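Local coordinates for alkaline phosphatase (Antarctic bacterium tab5, PDB 2W5V), which hydrolyses phosphate monoesters as a metal-dependent alkaline phosphatase, working through a phosphoserine intermediate with two zinc ions and one magnesium ion, at the interface of chains A and B. Sequence-based numbering; all coordinates share one arbitrary frame. Chains: chain A/B, Alkaline phosphatase.

Contact 1: the interface of chains A and B. Residues chain A 308, 310-311, 313, 325; chain B 334, 336-337.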
loop_
_atom_site.group_PDB
_atom_site.type_symbol
_atom_site.label_atom_id
_atom_site.label_comp_id
_atom_site.label_asym_id
_atom_site.label_seq_id
_atom_site.Cartn_x
_atom_site.Cartn_y
_atom_site.Cartn_z
ATOM N N THR A 308 -9.906 7.025 5.316
ATOM C CA THR A 308 -10.463 5.678 5.103
ATOM C C THR A 308 -11.648 5.748 4.142
ATOM O O THR A 308 -12.528 6.604 4.303
ATOM C CB THR A 308 -10.948 5.078 6.448
ATOM O OG1 THR A 308 -9.833 4.924 7.327
ATOM C CG2 THR A 308 -11.622 3.712 6.252
ATOM N N ALA A 310 -14.470 4.373 3.844
ATOM C CA ALA A 310 -15.455 3.577 4.555
ATOM C C ALA A 310 -16.780 3.545 3.814
ATOM O O ALA A 310 -17.032 4.366 2.931
ATOM C CB ALA A 310 -15.655 4.141 5.962
ATOM N N ALA A 311 -17.636 2.602 4.184
ATOM C CA ALA A 311 -18.963 2.530 3.594
ATOM C C ALA A 311 -19.753 3.739 4.044
ATOM O O ALA A 311 -19.565 4.216 5.156
ATOM C CB ALA A 311 -19.662 1.266 4.036
ATOM N N LYS A 313 -22.506 5.924 5.658
ATOM C CA LYS A 313 -23.310 5.705 6.857
ATOM C C LYS A 313 -24.683 6.316 6.650
ATOM O O LYS A 313 -24.802 7.436 6.152
ATOM C CB LYS A 313 -22.652 6.322 8.098
ATOM C CG LYS A 313 -21.628 5.439 8.799
ATOM N NZ LYS A 313 -19.072 3.507 9.307
ATOM N N TYR A 325 -22.864 -0.429 1.918
ATOM C CA TYR A 325 -21.634 -0.796 1.205
ATOM C C TYR A 325 -21.652 -0.432 -0.274
ATOM O O TYR A 325 -20.629 -0.543 -0.953
ATOM C CB TYR A 325 -21.356 -2.296 1.357
ATOM C CG TYR A 325 -20.632 -2.668 2.629
ATOM C CD1 TYR A 325 -20.827 -1.948 3.801
ATOM C CD2 TYR A 325 -19.759 -3.744 2.662
ATOM C CE1 TYR A 325 -20.160 -2.287 4.965
ATOM C CE2 TYR A 325 -19.090 -4.089 3.822
ATOM C CZ TYR A 325 -19.296 -3.360 4.969
ATOM O OH TYR A 325 -18.631 -3.708 6.125
ATOM N N THR B 334 -14.070 3.180 11.517
ATOM C CA THR B 334 -15.305 2.522 11.100
ATOM C C THR B 334 -15.399 1.122 11.704
ATOM O O THR B 334 -14.393 0.525 12.085
ATOM C CB THR B 334 -15.457 2.488 9.541
ATOM O OG1 THR B 334 -16.645 1.771 9.175
ATOM C CG2 THR B 334 -14.254 1.827 8.882
ATOM N N GLY B 336 -16.776 -1.211 9.855
ATOM C CA GLY B 336 -16.969 -2.035 8.670
ATOM C C GLY B 336 -15.775 -2.066 7.734
ATOM O O GLY B 336 -14.694 -1.594 8.081
ATOM N N HIS B 337 -15.972 -2.630 6.547
ATOM C CA HIS B 337 -14.920 -2.682 5.533
ATOM C C HIS B 337 -14.659 -1.330 4.890
ATOM O O HIS B 337 -15.459 -0.408 5.024
ATOM C CB HIS B 337 -15.289 -3.675 4.433
ATOM C CG HIS B 337 -15.521 -5.062 4.935
ATOM N ND1 HIS B 337 -15.982 -6.078 4.126
ATOM C CD2 HIS B 337 -15.373 -5.595 6.168
ATOM C CE1 HIS B 337 -16.096 -7.185 4.838
ATOM N NE2 HIS B 337 -15.727 -6.919 6.078
HETATM O O HOH W 1 -17.209 0.884 6.519
#
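B:Thr334, A:Tyr325 and B:His337 carry this patch of the two-fold assembly of alkaline phosphatase, probably the homodimer usual in the family; B:His337 is also a zinc ligand of the active site. The backbone N of B:His337 donates a nearly straight hydrogen bond, 2.9 Å and 174° at the hydrogen, to the phenol OH of A:Tyr325. That same oxygen sits 3.5 Å above the B:His337 ring plane, toward its rim, and ring carbon CE2 of the tyrosine approaches CG of the imidazole at 3.9 Å. The tyrosine of one subunit thus touches both main chain and ring of a metal ligand of the other, and probably steadies it. In B:Thr334 the hydroxyl points away from the backbone N (chi1 177°), where OG1 accepts from the N of B:Gly336 and lies 3.0 Å from the side-chain amine NZ of A:Lys313, which would fit a hydrogen bond, though the lysine side chain lacks atoms and the placing of NZ is doubtful. Water 1 also meets this hydroxyl, and joins it to the backbone N of A:Ala311 and, at 2.6 Å, to the carbonyl O of B:His337. On the apolar side, the methyl CB of A:Ala310 packs 3.9 Å from CB of B:Thr334.

Contact 2: the interface of chains A and B. Residues chain A 79-82, 99; chain B 325-326.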
loop_
_atom_site.group_PDB
_atom_site.type_symbol
_atom_site.label_atom_id
_atom_site.label_comp_id
_atom_site.label_asym_id
_atom_site.label_seq_id
_atom_site.Cartn_x
_atom_site.Cartn_y
_atom_site.Cartn_z
ATOM N N GLU A 79 11.525 9.204 16.292
ATOM C CA GLU A 79 10.069 9.144 16.400
ATOM C C GLU A 79 9.458 8.076 15.486
ATOM O O GLU A 79 9.784 7.999 14.299
ATOM C CB GLU A 79 9.468 10.517 16.073
ATOM C CG GLU A 79 9.816 11.635 17.096
ATOM C CD GLU A 79 10.919 12.598 16.630
ATOM O OE1 GLU A 79 11.443 12.442 15.507
ATOM O OE2 GLU A 79 11.264 13.527 17.391
ATOM N N ASP A 80 8.555 7.266 16.036
ATOM C CA ASP A 80 7.824 6.286 15.231
ATOM C C ASP A 80 7.001 6.971 14.149
ATOM O O ASP A 80 6.896 6.471 13.025
ATOM C CB ASP A 80 6.906 5.426 16.109
ATOM C CG ASP A 80 7.633 4.252 16.751
ATOM O OD1 ASP A 80 8.811 4.014 16.415
ATOM O OD2 ASP A 80 7.017 3.555 17.584
ATOM N N VAL A 81 6.401 8.106 14.500
ATOM C CA VAL A 81 5.614 8.888 13.549
ATOM C C VAL A 81 6.421 10.087 13.055
ATOM O O VAL A 81 6.795 10.969 13.825
ATOM C CB VAL A 81 4.279 9.360 14.163
ATOM C CG1 VAL A 81 3.434 10.102 13.127
ATOM C CG2 VAL A 81 3.509 8.162 14.738
ATOM N N THR A 82 6.687 10.121 11.759
ATOM C CA THR A 82 7.544 11.159 11.213
ATOM C C THR A 82 6.791 12.465 10.944
ATOM O O THR A 82 5.564 12.474 10.834
ATOM C CB THR A 82 8.229 10.667 9.924
ATOM O OG1 THR A 82 9.235 11.603 9.524
ATOM C CG2 THR A 82 7.203 10.486 8.799
ATOM N N ASN A 99 12.546 14.661 13.809
ATOM C CA ASN A 99 11.399 15.451 13.355
ATOM C C ASN A 99 11.731 16.935 13.474
ATOM O O ASN A 99 12.278 17.368 14.495
ATOM C CB ASN A 99 10.139 15.128 14.178
ATOM C CG ASN A 99 9.476 13.816 13.764
ATOM O OD1 ASN A 99 9.915 13.157 12.822
ATOM N ND2 ASN A 99 8.407 13.440 14.461
ATOM N N TYR B 325 4.437 12.038 18.919
ATOM C CA TYR B 325 4.868 11.337 17.714
ATOM C C TYR B 325 5.936 10.285 17.992
ATOM O O TYR B 325 6.277 9.501 17.105
ATOM C CB TYR B 325 5.374 12.331 16.662
ATOM C CG TYR B 325 4.290 12.956 15.797
ATOM C CD1 TYR B 325 3.001 13.128 16.279
ATOM C CD2 TYR B 325 4.571 13.402 14.509
ATOM C CE1 TYR B 325 2.009 13.700 15.495
ATOM C CE2 TYR B 325 3.584 13.989 13.718
ATOM C CZ TYR B 325 2.311 14.133 14.220
ATOM O OH TYR B 325 1.331 14.708 13.442
ATOM N N THR B 326 6.461 10.250 19.214
ATOM C CA THR B 326 7.495 9.262 19.522
ATOM C C THR B 326 6.964 7.840 19.431
ATOM O O THR B 326 7.678 6.947 18.994
ATOM C CB THR B 326 8.125 9.460 20.911
ATOM O OG1 THR B 326 7.089 9.502 21.900
ATOM C CG2 THR B 326 8.922 10.749 20.944
#
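One face of the B:Tyr325 ring receives the methyl CG1 of A:Val81, 3.9 Å from the ring centroid and displaced toward the rim, a CH-pi contact in the alkaline phosphatase interface of chains A and B. At the CD2 side of the ring stands the amide of A:Asn99, its plane 86° from that of the ring and its ND2 3.8 Å from CD2. This amide is fixed by its own chain: ND2 donates to the carbonyl O of A:Val81 at 3.0 Å, with the acceptor in the amide plane and the bond almost straight (174° at the hydrogen). The backbone N of A:Asn99 in turn donates to the carboxylate OE1 of A:Glu79, on the syn side but somewhat out of the carboxylate plane. A:Val81 turns CG1 away from its backbone N (chi1 -177°), which carries this methyl over the tyrosine. Its backbone N donates to the carbonyl O of B:Tyr325 at 3.0 Å, so one residue grips both main chain and ring. Next to it the N of A:Asp80 donates to the O of B:Thr326 at 3.1 Å. CG of A:Glu79 packs 4.0 Å from the methyl CG2 of B:Thr326. The loop at A:Glu79 to A:Thr82 leads toward the nucleophile A:Ser84.

Contact 3: the interface of chains A and B. Residues chain A 303, 306, 334, 337-339; chain B 308-310.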
loop_
_atom_site.group_PDB
_atom_site.type_symbol
_atom_site.label_atom_id
_atom_site.label_comp_id
_atom_site.label_asym_id
_atom_site.label_seq_id
_atom_site.Cartn_x
_atom_site.Cartn_y
_atom_site.Cartn_z
ATOM N N GLU A 303 1.586 9.193 5.921
ATOM C CA GLU A 303 0.133 9.288 5.781
ATOM C C GLU A 303 -0.356 10.332 6.768
ATOM O O GLU A 303 0.298 10.578 7.779
ATOM C CB GLU A 303 -0.513 7.942 6.147
ATOM C CG GLU A 303 -1.967 7.762 5.701
ATOM C CD GLU A 303 -3.002 8.271 6.718
ATOM O OE1 GLU A 303 -2.662 8.485 7.902
ATOM O OE2 GLU A 303 -4.176 8.444 6.326
ATOM N N GLY A 306 -5.556 9.311 8.985
ATOM C CA GLY A 306 -6.208 8.009 9.011
ATOM C C GLY A 306 -7.358 7.950 8.010
ATOM O O GLY A 306 -8.358 7.259 8.227
ATOM N N THR A 334 -7.790 10.543 12.924
ATOM C CA THR A 334 -6.812 11.358 13.636
ATOM C C THR A 334 -6.586 12.698 12.949
ATOM O O THR A 334 -6.865 12.856 11.760
ATOM C CB THR A 334 -5.466 10.601 13.811
ATOM O OG1 THR A 334 -4.517 11.438 14.477
ATOM C CG2 THR A 334 -4.885 10.195 12.459
ATOM N N HIS A 337 -0.321 12.842 11.703
ATOM C CA HIS A 337 0.289 11.851 10.818
ATOM C C HIS A 337 0.150 10.445 11.385
ATOM O O HIS A 337 -0.117 10.272 12.571
ATOM C CB HIS A 337 1.786 12.136 10.605
ATOM C CG HIS A 337 2.081 13.503 10.061
ATOM N ND1 HIS A 337 3.342 14.054 10.089
ATOM C CD2 HIS A 337 1.275 14.434 9.497
ATOM C CE1 HIS A 337 3.308 15.263 9.552
ATOM N NE2 HIS A 337 2.063 15.520 9.191
ATOM N N SER A 338 0.363 9.443 10.536
ATOM C CA SER A 338 0.437 8.048 10.983
ATOM C C SER A 338 1.652 7.324 10.390
ATOM O O SER A 338 2.248 7.800 9.427
ATOM C CB SER A 338 -0.856 7.282 10.663
ATOM O OG SER A 338 -0.991 7.026 9.275
ATOM N N ALA A 339 1.999 6.166 10.957
ATOM C CA ALA A 339 3.270 5.506 10.644
ATOM C C ALA A 339 3.131 4.314 9.700
ATOM O O ALA A 339 3.988 3.442 9.670
ATOM C CB ALA A 339 3.975 5.063 11.931
ATOM N N THR B 308 -5.388 2.621 11.856
ATOM C CA THR B 308 -4.417 3.680 11.610
ATOM C C THR B 308 -3.334 3.693 12.694
ATOM O O THR B 308 -3.637 3.599 13.888
ATOM C CB THR B 308 -5.128 5.034 11.548
ATOM O OG1 THR B 308 -6.055 5.019 10.457
ATOM C CG2 THR B 308 -4.137 6.169 11.352
ATOM N N LEU B 309 -2.075 3.790 12.272
ATOM C CA LEU B 309 -0.946 3.833 13.205
ATOM C C LEU B 309 -0.682 5.282 13.637
ATOM O O LEU B 309 0.370 5.862 13.343
ATOM C CB LEU B 309 0.306 3.203 12.575
ATOM C CG LEU B 309 0.156 1.711 12.259
ATOM C CD1 LEU B 309 1.388 1.174 11.550
ATOM C CD2 LEU B 309 -0.110 0.928 13.537
ATOM N N ALA B 310 -1.657 5.852 14.335
ATOM C CA ALA B 310 -1.610 7.248 14.756
ATOM C C ALA B 310 -0.609 7.457 15.877
ATOM O O ALA B 310 -0.193 6.504 16.545
ATOM C CB ALA B 310 -3.007 7.717 15.209
HETATM O O HOH W 2 -1.675 4.353 9.384
HETATM O O HOH W 3 -9.108 5.800 10.257
#
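The methyl CG2 of B:Thr308 touches both CB of A:Ser338, at 3.5 Å, and CA of A:Gly306, at 3.6 Å, forming the apolar centre of this part of the alkaline phosphatase interface of chains A and B. The threonine holds that methyl opposite its backbone N, with OG1 on the other branch at chi1 -62°. Farther out the main chains meet: A:Ser338 and B:Ala310 form an antiparallel beta bridge, and the N of A:Ala339 donates to the carbonyl O of B:Leu309 at 2.9 Å. The A:Ser338 hydroxyl sits between backbone N and carbonyl carbon (chi1 72°), from where OG donates to the carboxylate OE1 of A:Glu303 at 2.6 Å. The same OE1 accepts from the N of A:Gly306 through its syn lone pair, while the serine arrives on the anti side, well out of the carboxylate plane, so the carboxylate ties together two segments that face chain B. With an alanine at A:Ser338, OE1 of A:Glu303 is likely to lose its hydroxyl donor, and water 2 its hold on this side of the link to B:Leu309. In that link, water 2 lies 2.8 Å from A:Ser338 OG and 3.0 Å from B:Leu309 N.

Contact 1 and contact 2 lie about 28 Å apart, measured between the centres of their C-alpha atoms, with contact 3 about 17 Å from the first and about 11 Å from the second, centre to centre. Residues 308, 310, 334 and 337 occur in both contact 1 and contact 3 with the chains exchanged, so these two show overlapping parts of symmetry-related surface. Tyr325 links contact 1 to contact 2: in each subunit it bridges the partner's zinc-ligand segment at His337 and the loop before the nucleophile. The dimer, if it is the working form, would thus brace each active site from the neighbouring subunit.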